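Enterotoxin SEN variant (Staphylococcus aureus, PDB 6KRY) is a staphylococcal enterotoxin of the superantigen family that probably acts as a toxin by over-stimulating T cells. Local coordinates at residues T22-Y25 against T29-L32. Sequence-based numbering, arbitrary orientation.
Sequences TSYY and TWQL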
loop_
_atom_site.group_PDB
_atom_site.type_symbol
_atom_site.label_atom_id
_atom_site.label_comp_id
_atom_site.label_asym_id
_atom_site.label_seq_id
_atom_site.Cartn_x
_atom_site.Cartn_y
_atom_site.Cartn_z
ATOM N N THR A 22 -11.755 4.004 6.290
ATOM C CA THR A 22 -11.464 5.350 6.742
ATOM C C THR A 22 -10.346 5.336 7.795
ATOM O O THR A 22 -9.453 6.199 7.760
ATOM C CB THR A 22 -12.725 6.019 7.309
ATOM O OG1 THR A 22 -13.744 6.129 6.314
ATOM C CG2 THR A 22 -12.457 7.411 7.824
ATOM N N SER A 23 -10.437 4.417 8.765
ATOM C CA SER A 23 -9.411 4.284 9.814
ATOM C C SER A 23 -8.038 4.011 9.179
ATOM O O SER A 23 -7.036 4.637 9.489
ATOM C CB SER A 23 -9.794 3.191 10.760
ATOM O OG SER A 23 -8.715 2.942 11.631
ATOM N N TYR A 24 -8.011 3.069 8.235
ATOM C CA TYR A 24 -6.765 2.686 7.556
ATOM C C TYR A 24 -6.091 3.847 6.802
ATOM O O TYR A 24 -4.847 3.868 6.674
ATOM C CB TYR A 24 -7.016 1.521 6.609
ATOM C CG TYR A 24 -6.590 0.205 7.199
ATOM C CD1 TYR A 24 -5.252 -0.057 7.414
ATOM C CD2 TYR A 24 -7.518 -0.729 7.597
ATOM C CE1 TYR A 24 -4.848 -1.266 7.956
ATOM C CE2 TYR A 24 -7.128 -1.946 8.143
ATOM C CZ TYR A 24 -5.791 -2.198 8.361
ATOM O OH TYR A 24 -5.428 -3.403 8.912
ATOM N N TYR A 25 -6.878 4.833 6.324
ATOM C CA TYR A 25 -6.373 5.883 5.486
ATOM C C TYR A 25 -6.428 7.236 6.210
ATOM O O TYR A 25 -6.079 8.230 5.590
ATOM C CB TYR A 25 -7.067 5.908 4.122
ATOM C CG TYR A 25 -6.639 4.765 3.240
ATOM C CD1 TYR A 25 -5.333 4.688 2.776
ATOM C CD2 TYR A 25 -7.460 3.675 3.025
ATOM C CE1 TYR A 25 -4.895 3.601 2.034
ATOM C CE2 TYR A 25 -7.049 2.581 2.283
ATOM C CZ TYR A 25 -5.759 2.550 1.791
ATOM O OH TYR A 25 -5.339 1.484 1.057
ATOM N N THR A 29 -0.626 5.589 11.956
ATOM C CA THR A 29 -0.045 4.463 12.685
ATOM C C THR A 29 -0.210 3.138 11.918
ATOM O O THR A 29 0.544 2.213 12.167
ATOM C CB THR A 29 -0.590 4.351 14.117
ATOM O OG1 THR A 29 -2.009 4.280 14.023
ATOM C CG2 THR A 29 -0.183 5.519 14.980
ATOM N N TRP A 30 -1.147 3.036 10.976
ATOM C CA TRP A 30 -1.279 1.805 10.180
ATOM C C TRP A 30 -0.145 1.635 9.160
ATOM O O TRP A 30 -0.086 0.586 8.555
ATOM C CB TRP A 30 -2.620 1.786 9.426
ATOM C CG TRP A 30 -3.815 1.598 10.288
ATOM C CD1 TRP A 30 -4.780 2.525 10.559
ATOM C CD2 TRP A 30 -4.136 0.428 11.054
ATOM N NE1 TRP A 30 -5.701 1.988 11.415
ATOM C CE2 TRP A 30 -5.340 0.706 11.730
ATOM C CE3 TRP A 30 -3.538 -0.829 11.197
ATOM C CZ2 TRP A 30 -5.957 -0.233 12.549
ATOM C CZ3 TRP A 30 -4.142 -1.754 12.019
ATOM C CH2 TRP A 30 -5.333 -1.452 12.685
ATOM N N GLN A 31 0.646 2.681 8.886
ATOM C CA GLN A 31 1.712 2.659 7.898
ATOM C C GLN A 31 3.004 2.218 8.583
ATOM O O GLN A 31 3.550 2.946 9.386
ATOM C CB GLN A 31 1.914 4.025 7.235
ATOM C CG GLN A 31 0.699 4.421 6.402
ATOM C CD GLN A 31 0.748 5.718 5.612
ATOM O OE1 GLN A 31 1.559 5.868 4.699
ATOM N NE2 GLN A 31 -0.216 6.607 5.852
ATOM N N LEU A 32 3.449 1.014 8.249
ATOM C CA LEU A 32 4.714 0.450 8.665
ATOM C C LEU A 32 5.784 0.959 7.692
ATOM O O LEU A 32 5.563 1.013 6.486
ATOM C CB LEU A 32 4.511 -1.073 8.621
ATOM C CG LEU A 32 5.580 -1.975 9.207
ATOM C CD1 LEU A 32 6.721 -2.141 8.214
ATOM C CD2 LEU A 32 6.072 -1.474 10.544
HETATM O O HOH W 1 -2.621 5.383 7.018
#
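Trp30 lays one face of its indole over the phenol ring of Tyr24, and the overlap shows how a helix can be tied to the turn that follows it by one aromatic residue with a polar edge. The approach is skewed: the planes of the Tyr24 ring and the five-membered ring of Trp30 are inclined by 35°, their centroids 4.3 Å apart. Contact is made along one side of the phenol, where Tyr24 CE1 lies 3.5 Å from Trp30 CE3 and Tyr24 CD1 sits 3.6 Å from Trp30 CG. With CG of Trp30 anti to its own carbonyl carbon (chi1 -70°), the indole is carried back toward the helix, and its nitrogen faces Ser23. There Trp30 NE1 donates to Ser23 OG at 3.2 Å, a moderately bent bond (151° at the hydrogen) with the oxygen tilted somewhat out of the indole plane. Ser23 OG is also hydrogen-bonded to Asp27 OD2, just beyond the segment. A water links the Tyr24 carbonyl oxygen to the Gln31 side-chain amide, donating to Tyr24 O at 2.7 Å and accepting from Gln31 NE2 at 2.9 Å.

Around this pair, Tyr24 OH bonds to Tyr87 O, the Tyr87 ring meets Trp30, and Phe204 packs edge-to-face with Tyr24. The contact thus ties the C-terminal part of helix 15-26 to the 3-10 turn that leads into strand 31-37, within the family's OB-fold region. Chemically, the indole is held in two ways at once: dispersion along its face resists separation from Tyr24, while the directional N-H bond limits its rotation. Because the carboxylate of Asp27 shares the Ser23 hydroxyl, it may polarise that oxygen and strengthen its hold on the indole N-H.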